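Local coordinates for protein TCR beta chain (Gallus gallus, PDB 6LIR) that forms the beta subunit of a chicken alpha-beta T-cell receptor, which probably recognises peptide antigens presented by MHC molecules, at residues Ile75-Ala89 with Leu99-Gly111. Residues are numbered along the deposited sequence; the frame is centred on the assembly and turned at random.
Sequences IISAKKNHSAIYFCA and LNFGQGTRLTVLG
Ala-89 sets its methyl over one face of the Phe-101 ring, a CH-pi contact with CB 3.7 Å from the centroid and 13° off the ring normal, while Phe-87 CB meets the same ring in plane at its edge. The Phe-87 ring turns its own edge to Gly-102 O, with CD1 3.4 Å away, and packs on Gly-104 CA. Between the Ala-89/Phe-101 pair and Tyr-86/Thr-105 the register slips by one residue where Phe-Gly-Gln-Gly, the Phe-Gly-X-Gly motif of J segments, interrupts the strand, consistent with the bulge known there in V domains. Beyond it, Tyr-86 N to Thr-105 O and Thr-105 N to Tyr-86 O, both 2.7 Å, close a hydrogen-bonded antiparallel pair. With CG beside its backbone N (chi1 -70°), Tyr-86 lays CE1 3.7 Å from Leu-107 CB and reaches back to His-82 O, where OH sits on a carbonyl lone pair at 2.5 Å: the tyrosine corner of immunoglobulin folds. Farther on, Val-109 N binds Ser-83 OG (2.9 Å, 166°). Strands 84-91 and 100-110, F and G of the V domain, lie between strands 28-34 and 7-11; Cys-88 is disulfide-bonded to Cys-20, and Phe-101 packs on Pro-41 of the TCR alpha chain.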
ATOM      1  N   ILE B  75      24.326   0.504  -4.741  1.00 53.99           N
ATOM      2  CA  ILE B  75      24.315  -0.021  -3.381  1.00 53.84           C
ATOM      3  C   ILE B  75      25.671  -0.670  -3.130  1.00 61.11           C
ATOM      4  O   ILE B  75      26.003  -1.697  -3.732  1.00 60.18           O
ATOM      5  CB  ILE B  75      23.174  -1.026  -3.174  1.00 53.38           C
ATOM      6  CG1 ILE B  75      21.814  -0.366  -3.429  1.00 57.32           C
ATOM      7  CG2 ILE B  75      23.256  -1.642  -1.781  1.00 60.34           C
ATOM      8  CD1 ILE B  75      21.113   0.124  -2.183  1.00 53.23           C
ATOM      9  N   ILE B  76      26.448  -0.075  -2.235  1.00 66.78           N
ATOM     10  CA  ILE B  76      27.803  -0.525  -1.927  1.00 67.19           C
ATOM     11  C   ILE B  76      27.764  -1.481  -0.739  1.00 69.44           C
ATOM     12  O   ILE B  76      27.336  -1.095   0.355  1.00 68.63           O
ATOM     13  CB  ILE B  76      28.732   0.665  -1.643  1.00 71.86           C
ATOM     14  CG1 ILE B  76      28.649   1.691  -2.775  1.00 69.89           C
ATOM     15  CG2 ILE B  76      30.162   0.187  -1.456  1.00 71.39           C
ATOM     16  CD1 ILE B  76      28.925   1.116  -4.150  1.00 66.76           C
ATOM     17  N   SER B  77      28.221  -2.719  -0.948  1.00 60.79           N
ATOM     18  CA  SER B  77      28.372  -3.698   0.131  1.00 63.67           C
ATOM     19  C   SER B  77      27.086  -3.847   0.945  1.00 64.64           C
ATOM     20  O   SER B  77      27.022  -3.529   2.134  1.00 63.75           O
ATOM     21  CB  SER B  77      29.554  -3.335   1.032  1.00 65.76           C
ATOM     22  OG  SER B  77      29.578  -4.150   2.191  1.00 70.31           O
ATOM     23  N   ALA B  78      26.046  -4.299   0.244  1.00 54.84           N
ATOM     24  CA  ALA B  78      24.687  -4.372   0.770  1.00 56.56           C
ATOM     25  C   ALA B  78      24.630  -4.980   2.166  1.00 56.26           C
ATOM     26  O   ALA B  78      25.223  -6.025   2.441  1.00 57.37           O
ATOM     27  CB  ALA B  78      23.804  -5.181  -0.182  1.00 51.18           C
ATOM     28  N   LYS B  79      23.908  -4.294   3.039  1.00 68.18           N
ATOM     29  CA  LYS B  79      23.802  -4.584   4.456  1.00 69.00           C
ATOM     30  C   LYS B  79      22.322  -4.598   4.814  1.00 70.13           C
ATOM     31  O   LYS B  79      21.490  -4.038   4.096  1.00 66.73           O
ATOM     32  CB  LYS B  79      24.530  -3.540   5.317  1.00 70.33           C
ATOM     33  CG  LYS B  79      26.044  -3.515   5.165  1.00 75.03           C
ATOM     34  CD  LYS B  79      26.710  -4.578   6.027  1.00 78.02           C
ATOM     35  CE  LYS B  79      27.923  -5.169   5.327  1.00 74.96           C
ATOM     36  NZ  LYS B  79      27.523  -6.103   4.239  1.00 78.20           N
ATOM     37  N   LYS B  80      21.999  -5.270   5.921  1.00 71.95           N
ATOM     38  CA  LYS B  80      20.630  -5.234   6.430  1.00 75.16           C
ATOM     39  C   LYS B  80      20.135  -3.796   6.515  1.00 73.97           C
ATOM     40  O   LYS B  80      18.969  -3.508   6.220  1.00 72.90           O
ATOM     41  CB  LYS B  80      20.555  -5.885   7.813  1.00 76.20           C
ATOM     42  CG  LYS B  80      20.923  -7.349   7.846  1.00 83.30           C
ATOM     43  CD  LYS B  80      19.779  -8.225   7.375  1.00 76.23           C
ATOM     44  CE  LYS B  80      19.007  -8.812   8.549  1.00 77.99           C
ATOM     45  NZ  LYS B  80      19.452 -10.195   8.875  1.00 81.56           N
ATOM     46  N   ASN B  81      21.011  -2.888   6.936  1.00 83.16           N
ATOM     47  CA  ASN B  81      20.692  -1.474   6.978  1.00 84.88           C
ATOM     48  C   ASN B  81      20.244  -0.898   5.626  1.00 82.08           C
ATOM     49  O   ASN B  81      19.604   0.161   5.608  1.00 78.62           O
ATOM     50  CB  ASN B  81      21.980  -0.798   7.476  1.00 89.22           C
ATOM     51  CG  ASN B  81      22.007   0.691   7.266  1.00 94.28           C
ATOM     52  OD1 ASN B  81      23.034   1.226   6.828  1.00 94.32           O
ATOM     53  ND2 ASN B  81      20.950   1.379   7.652  1.00 93.23           N
ATOM     54  N   HIS B  82      20.524  -1.571   4.502  1.00 71.62           N
ATOM     55  CA  HIS B  82      19.999  -1.139   3.201  1.00 68.14           C
ATOM     56  C   HIS B  82      18.515  -1.442   2.977  1.00 63.82           C
ATOM     57  O   HIS B  82      17.907  -0.829   2.093  1.00 57.58           O
ATOM     58  CB  HIS B  82      20.852  -1.717   2.072  1.00 67.21           C
ATOM     59  CG  HIS B  82      22.167  -1.018   1.933  1.00 71.00           C
ATOM     60  ND1 HIS B  82      23.361  -1.610   2.279  1.00 69.47           N
ATOM     61  CD2 HIS B  82      22.473   0.246   1.551  1.00 70.53           C
ATOM     62  CE1 HIS B  82      24.347  -0.752   2.096  1.00 73.91           C
ATOM     63  NE2 HIS B  82      23.836   0.382   1.652  1.00 72.32           N
ATOM     64  N   SER B  83      17.917  -2.367   3.729  1.00 54.69           N
ATOM     65  CA  SER B  83      16.562  -2.810   3.411  1.00 55.01           C
ATOM     66  C   SER B  83      15.558  -1.684   3.630  1.00 53.84           C
ATOM     67  O   SER B  83      15.491  -1.096   4.715  1.00 52.14           O
ATOM     68  CB  SER B  83      16.193  -4.024   4.259  1.00 52.39           C
ATOM     69  OG  SER B  83      17.144  -5.064   4.101  1.00 56.52           O
ATOM     70  N   ALA B  84      14.767  -1.398   2.600  1.00 50.07           N
ATOM     71  CA  ALA B  84      13.941  -0.198   2.573  1.00 49.48           C
ATOM     72  C   ALA B  84      13.080  -0.226   1.317  1.00 45.97           C
ATOM     73  O   ALA B  84      13.226  -1.100   0.456  1.00 46.37           O
ATOM     74  CB  ALA B  84      14.781   1.075   2.613  1.00 44.90           C
ATOM     75  N   ILE B  85      12.183   0.749   1.222  1.00 40.23           N
ATOM     76  CA  ILE B  85      11.529   1.082  -0.035  1.00 39.43           C
ATOM     77  C   ILE B  85      12.202   2.333  -0.576  1.00 40.79           C
ATOM     78  O   ILE B  85      12.322   3.342   0.131  1.00 40.38           O
ATOM     79  CB  ILE B  85      10.017   1.301   0.147  1.00 40.76           C
ATOM     80  CG1 ILE B  85       9.372   0.079   0.801  1.00 42.63           C
ATOM     81  CG2 ILE B  85       9.357   1.588  -1.197  1.00 39.45           C
ATOM     82  CD1 ILE B  85       7.863   0.181   0.931  1.00 45.62           C
ATOM     83  N   TYR B  86      12.655   2.266  -1.821  1.00 34.93           N
ATOM     84  CA  TYR B  86      13.418   3.339  -2.441  1.00 36.81           C
ATOM     85  C   TYR B  86      12.525   4.035  -3.452  1.00 37.33           C
ATOM     86  O   TYR B  86      11.885   3.374  -4.275  1.00 37.06           O
ATOM     87  CB  TYR B  86      14.677   2.803  -3.133  1.00 38.12           C
ATOM     88  CG  TYR B  86      15.748   2.306  -2.188  1.00 38.51           C
ATOM     89  CD1 TYR B  86      15.605   1.099  -1.520  1.00 41.45           C
ATOM     90  CD2 TYR B  86      16.903   3.044  -1.967  1.00 42.44           C
ATOM     91  CE1 TYR B  86      16.578   0.640  -0.656  1.00 39.77           C
ATOM     92  CE2 TYR B  86      17.887   2.591  -1.104  1.00 40.72           C
ATOM     93  CZ  TYR B  86      17.715   1.387  -0.451  1.00 47.24           C
ATOM     94  OH  TYR B  86      18.680   0.924   0.415  1.00 46.27           O
ATOM     95  N   PHE B  87      12.480   5.361  -3.389  1.00 33.92           N
ATOM     96  CA  PHE B  87      11.655   6.140  -4.296  1.00 34.88           C
ATOM     97  C   PHE B  87      12.546   7.061  -5.111  1.00 39.18           C
ATOM     98  O   PHE B  87      13.346   7.817  -4.552  1.00 39.50           O
ATOM     99  CB  PHE B  87      10.611   6.962  -3.529  1.00 39.34           C
ATOM    100  CG  PHE B  87       9.449   6.149  -3.021  1.00 39.18           C
ATOM    101  CD1 PHE B  87       8.419   5.784  -3.874  1.00 36.70           C
ATOM    102  CD2 PHE B  87       9.382   5.760  -1.690  1.00 39.68           C
ATOM    103  CE1 PHE B  87       7.345   5.036  -3.414  1.00 40.61           C
ATOM    104  CE2 PHE B  87       8.305   5.013  -1.222  1.00 41.92           C
ATOM    105  CZ  PHE B  87       7.289   4.652  -2.086  1.00 39.46           C
ATOM    106  N   CYS B  88      12.409   6.982  -6.425  1.00 35.29           N
ATOM    107  CA  CYS B  88      12.991   7.959  -7.327  1.00 39.69           C
ATOM    108  C   CYS B  88      11.986   9.066  -7.592  1.00 40.53           C
ATOM    109  O   CYS B  88      10.779   8.819  -7.672  1.00 41.96           O
ATOM    110  CB  CYS B  88      13.420   7.325  -8.645  1.00 45.75           C
ATOM    111  SG  CYS B  88      13.789   8.559  -9.893  1.00 56.37           S
ATOM    112  N   ALA B  89      12.486  10.289  -7.718  1.00 38.13           N
ATOM    113  CA  ALA B  89      11.620  11.428  -7.960  1.00 38.67           C
ATOM    114  C   ALA B  89      12.314  12.380  -8.917  1.00 42.23           C
ATOM    115  O   ALA B  89      13.540  12.381  -9.042  1.00 46.85           O
ATOM    116  CB  ALA B  89      11.265  12.150  -6.652  1.00 42.59           C
ATOM    117  N   LEU B  99       7.461  17.499  -7.102  1.00 42.98           N
ATOM    118  CA  LEU B  99       8.241  16.326  -7.451  1.00 42.95           C
ATOM    119  C   LEU B  99       7.308  15.252  -7.988  1.00 43.41           C
ATOM    120  O   LEU B  99       6.193  15.073  -7.487  1.00 43.62           O
ATOM    121  CB  LEU B  99       9.001  15.789  -6.236  1.00 38.43           C
ATOM    122  CG  LEU B  99      10.216  16.562  -5.722  1.00 45.62           C
ATOM    123  CD1 LEU B  99      10.640  16.025  -4.364  1.00 40.77           C
ATOM    124  CD2 LEU B  99      11.366  16.484  -6.713  1.00 46.87           C
ATOM    125  N   ASN B 100       7.765  14.545  -9.012  1.00 45.95           N
ATOM    126  CA  ASN B 100       7.041  13.408  -9.557  1.00 46.62           C
ATOM    127  C   ASN B 100       7.759  12.156  -9.084  1.00 47.74           C
ATOM    128  O   ASN B 100       8.954  11.993  -9.340  1.00 47.03           O
ATOM    129  CB  ASN B 100       7.003  13.456 -11.086  1.00 49.57           C
ATOM    130  CG  ASN B 100       5.940  14.401 -11.616  1.00 60.58           C
ATOM    131  OD1 ASN B 100       5.666  15.446 -11.025  1.00 61.16           O
ATOM    132  ND2 ASN B 100       5.335  14.035 -12.742  1.00 68.38           N
ATOM    133  N   PHE B 101       7.033  11.261  -8.430  1.00 36.34           N
ATOM    134  CA  PHE B 101       7.667  10.105  -7.824  1.00 38.12           C
ATOM    135  C   PHE B 101       7.395   8.868  -8.658  1.00 44.92           C
ATOM    136  O   PHE B 101       6.371   8.770  -9.342  1.00 35.15           O
ATOM    137  CB  PHE B 101       7.146   9.870  -6.406  1.00 36.69           C
ATOM    138  CG  PHE B 101       7.761  10.761  -5.372  1.00 37.34           C
ATOM    139  CD1 PHE B 101       7.297  12.049  -5.187  1.00 38.40           C
ATOM    140  CD2 PHE B 101       8.791  10.301  -4.570  1.00 40.43           C
ATOM    141  CE1 PHE B 101       7.859  12.870  -4.231  1.00 42.10           C
ATOM    142  CE2 PHE B 101       9.357  11.118  -3.612  1.00 39.77           C
ATOM    143  CZ  PHE B 101       8.889  12.404  -3.440  1.00 35.62           C
ATOM    144  N   GLY B 102       8.293   7.896  -8.550  1.00 43.30           N
ATOM    145  CA  GLY B 102       8.011   6.594  -9.091  1.00 43.35           C
ATOM    146  C   GLY B 102       7.224   5.785  -8.091  1.00 40.94           C
ATOM    147  O   GLY B 102       6.963   6.204  -6.963  1.00 40.48           O
ATOM    148  N   GLN B 103       6.842   4.591  -8.516  1.00 42.42           N
ATOM    149  CA  GLN B 103       6.042   3.728  -7.663  1.00 46.63           C
ATOM    150  C   GLN B 103       6.860   3.086  -6.555  1.00 43.49           C
ATOM    151  O   GLN B 103       6.280   2.540  -5.612  1.00 45.85           O
ATOM    152  CB  GLN B 103       5.297   2.701  -8.509  1.00 47.50           C
ATOM    153  CG  GLN B 103       4.073   3.350  -9.138  1.00 58.35           C
ATOM    154  CD  GLN B 103       3.460   2.558 -10.268  1.00 73.65           C
ATOM    155  OE1 GLN B 103       2.385   2.905 -10.760  1.00 78.15           O
ATOM    156  NE2 GLN B 103       4.127   1.487 -10.683  1.00 65.91           N
ATOM    157  N   GLY B 104       8.186   3.129  -6.649  1.00 44.18           N
ATOM    158  CA  GLY B 104       9.002   2.649  -5.555  1.00 42.83           C
ATOM    159  C   GLY B 104       9.555   1.253  -5.724  1.00 44.24           C
ATOM    160  O   GLY B 104       8.921   0.375  -6.318  1.00 42.52           O
ATOM    161  N   THR B 105      10.760   1.049  -5.208  1.00 36.97           N
ATOM    162  CA  THR B 105      11.463  -0.221  -5.295  1.00 37.65           C
ATOM    163  C   THR B 105      11.590  -0.768  -3.885  1.00 39.83           C
ATOM    164  O   THR B 105      12.187  -0.120  -3.019  1.00 42.71           O
ATOM    165  CB  THR B 105      12.857  -0.049  -5.905  1.00 39.51           C
ATOM    166  OG1 THR B 105      12.753   0.477  -7.235  1.00 38.42           O
ATOM    167  CG2 THR B 105      13.586  -1.388  -5.941  1.00 41.47           C
ATOM    168  N   ARG B 106      11.045  -1.956  -3.653  1.00 38.32           N
ATOM    169  CA  ARG B 106      11.206  -2.600  -2.362  1.00 42.70           C
ATOM    170  C   ARG B 106      12.453  -3.467  -2.421  1.00 45.85           C
ATOM    171  O   ARG B 106      12.511  -4.438  -3.183  1.00 40.76           O
ATOM    172  CB  ARG B 106       9.999  -3.444  -1.971  1.00 51.83           C
ATOM    173  CG  ARG B 106      10.285  -4.277  -0.729  1.00 56.29           C
ATOM    174  CD  ARG B 106       9.991  -3.506   0.549  1.00 64.08           C
ATOM    175  NE  ARG B 106       9.683  -4.390   1.672  1.00 66.35           N
ATOM    176  CZ  ARG B 106      10.502  -4.610   2.697  1.00 71.62           C
ATOM    177  NH1 ARG B 106      11.689  -4.010   2.746  1.00 63.87           N
ATOM    178  NH2 ARG B 106      10.137  -5.429   3.676  1.00 65.61           N
ATOM    179  N   LEU B 107      13.444  -3.104  -1.621  1.00 40.24           N
ATOM    180  CA  LEU B 107      14.726  -3.780  -1.588  1.00 40.89           C
ATOM    181  C   LEU B 107      14.865  -4.471  -0.242  1.00 44.05           C
ATOM    182  O   LEU B 107      14.629  -3.857   0.804  1.00 45.88           O
ATOM    183  CB  LEU B 107      15.865  -2.779  -1.802  1.00 40.98           C
ATOM    184  CG  LEU B 107      17.271  -3.291  -2.113  1.00 44.18           C
ATOM    185  CD1 LEU B 107      17.936  -2.389  -3.136  1.00 44.33           C
ATOM    186  CD2 LEU B 107      18.103  -3.355  -0.849  1.00 46.89           C
ATOM    187  N   THR B 108      15.234  -5.744  -0.274  1.00 44.73           N
ATOM    188  CA  THR B 108      15.484  -6.518   0.932  1.00 49.48           C
ATOM    189  C   THR B 108      16.885  -7.099   0.836  1.00 50.41           C
ATOM    190  O   THR B 108      17.234  -7.718  -0.175  1.00 46.10           O
ATOM    191  CB  THR B 108      14.450  -7.640   1.106  1.00 52.41           C
ATOM    192  OG1 THR B 108      13.136  -7.136   0.834  1.00 53.83           O
ATOM    193  CG2 THR B 108      14.485  -8.189   2.524  1.00 53.85           C
ATOM    194  N   VAL B 109      17.685  -6.898   1.875  1.00 52.28           N
ATOM    195  CA  VAL B 109      19.030  -7.451   1.935  1.00 55.67           C
ATOM    196  C   VAL B 109      18.993  -8.658   2.857  1.00 60.30           C
ATOM    197  O   VAL B 109      18.657  -8.539   4.042  1.00 62.45           O
ATOM    198  CB  VAL B 109      20.049  -6.414   2.423  1.00 60.41           C
ATOM    199  CG1 VAL B 109      21.407  -7.071   2.628  1.00 63.44           C
ATOM    200  CG2 VAL B 109      20.152  -5.271   1.433  1.00 56.96           C
ATOM    201  N   LEU B 110      19.320  -9.820   2.310  1.00 78.72           N
ATOM    202  CA  LEU B 110      19.260 -11.079   3.032  1.00 84.83           C
ATOM    203  C   LEU B 110      20.630 -11.516   3.543  1.00 89.24           C
ATOM    204  O   LEU B 110      21.681 -11.059   3.090  1.00 86.66           O
ATOM    205  CB  LEU B 110      18.644 -12.169   2.153  1.00 81.67           C
ATOM    206  CG  LEU B 110      17.115 -12.114   2.097  1.00 80.70           C
ATOM    207  CD1 LEU B 110      16.540 -13.483   1.781  1.00 80.83           C
ATOM    208  CD2 LEU B 110      16.530 -11.568   3.403  1.00 78.69           C
ATOM    209  N   GLY B 111      20.587 -12.417   4.513  1.00 69.72           N
ATOM    210  CA  GLY B 111      21.781 -13.114   4.944  1.00 73.96           C
ATOM    211  C   GLY B 111      22.255 -14.097   3.889  1.00 76.92           C
ATOM    212  O   GLY B 111      21.461 -14.696   3.164  1.00 75.72           O
TER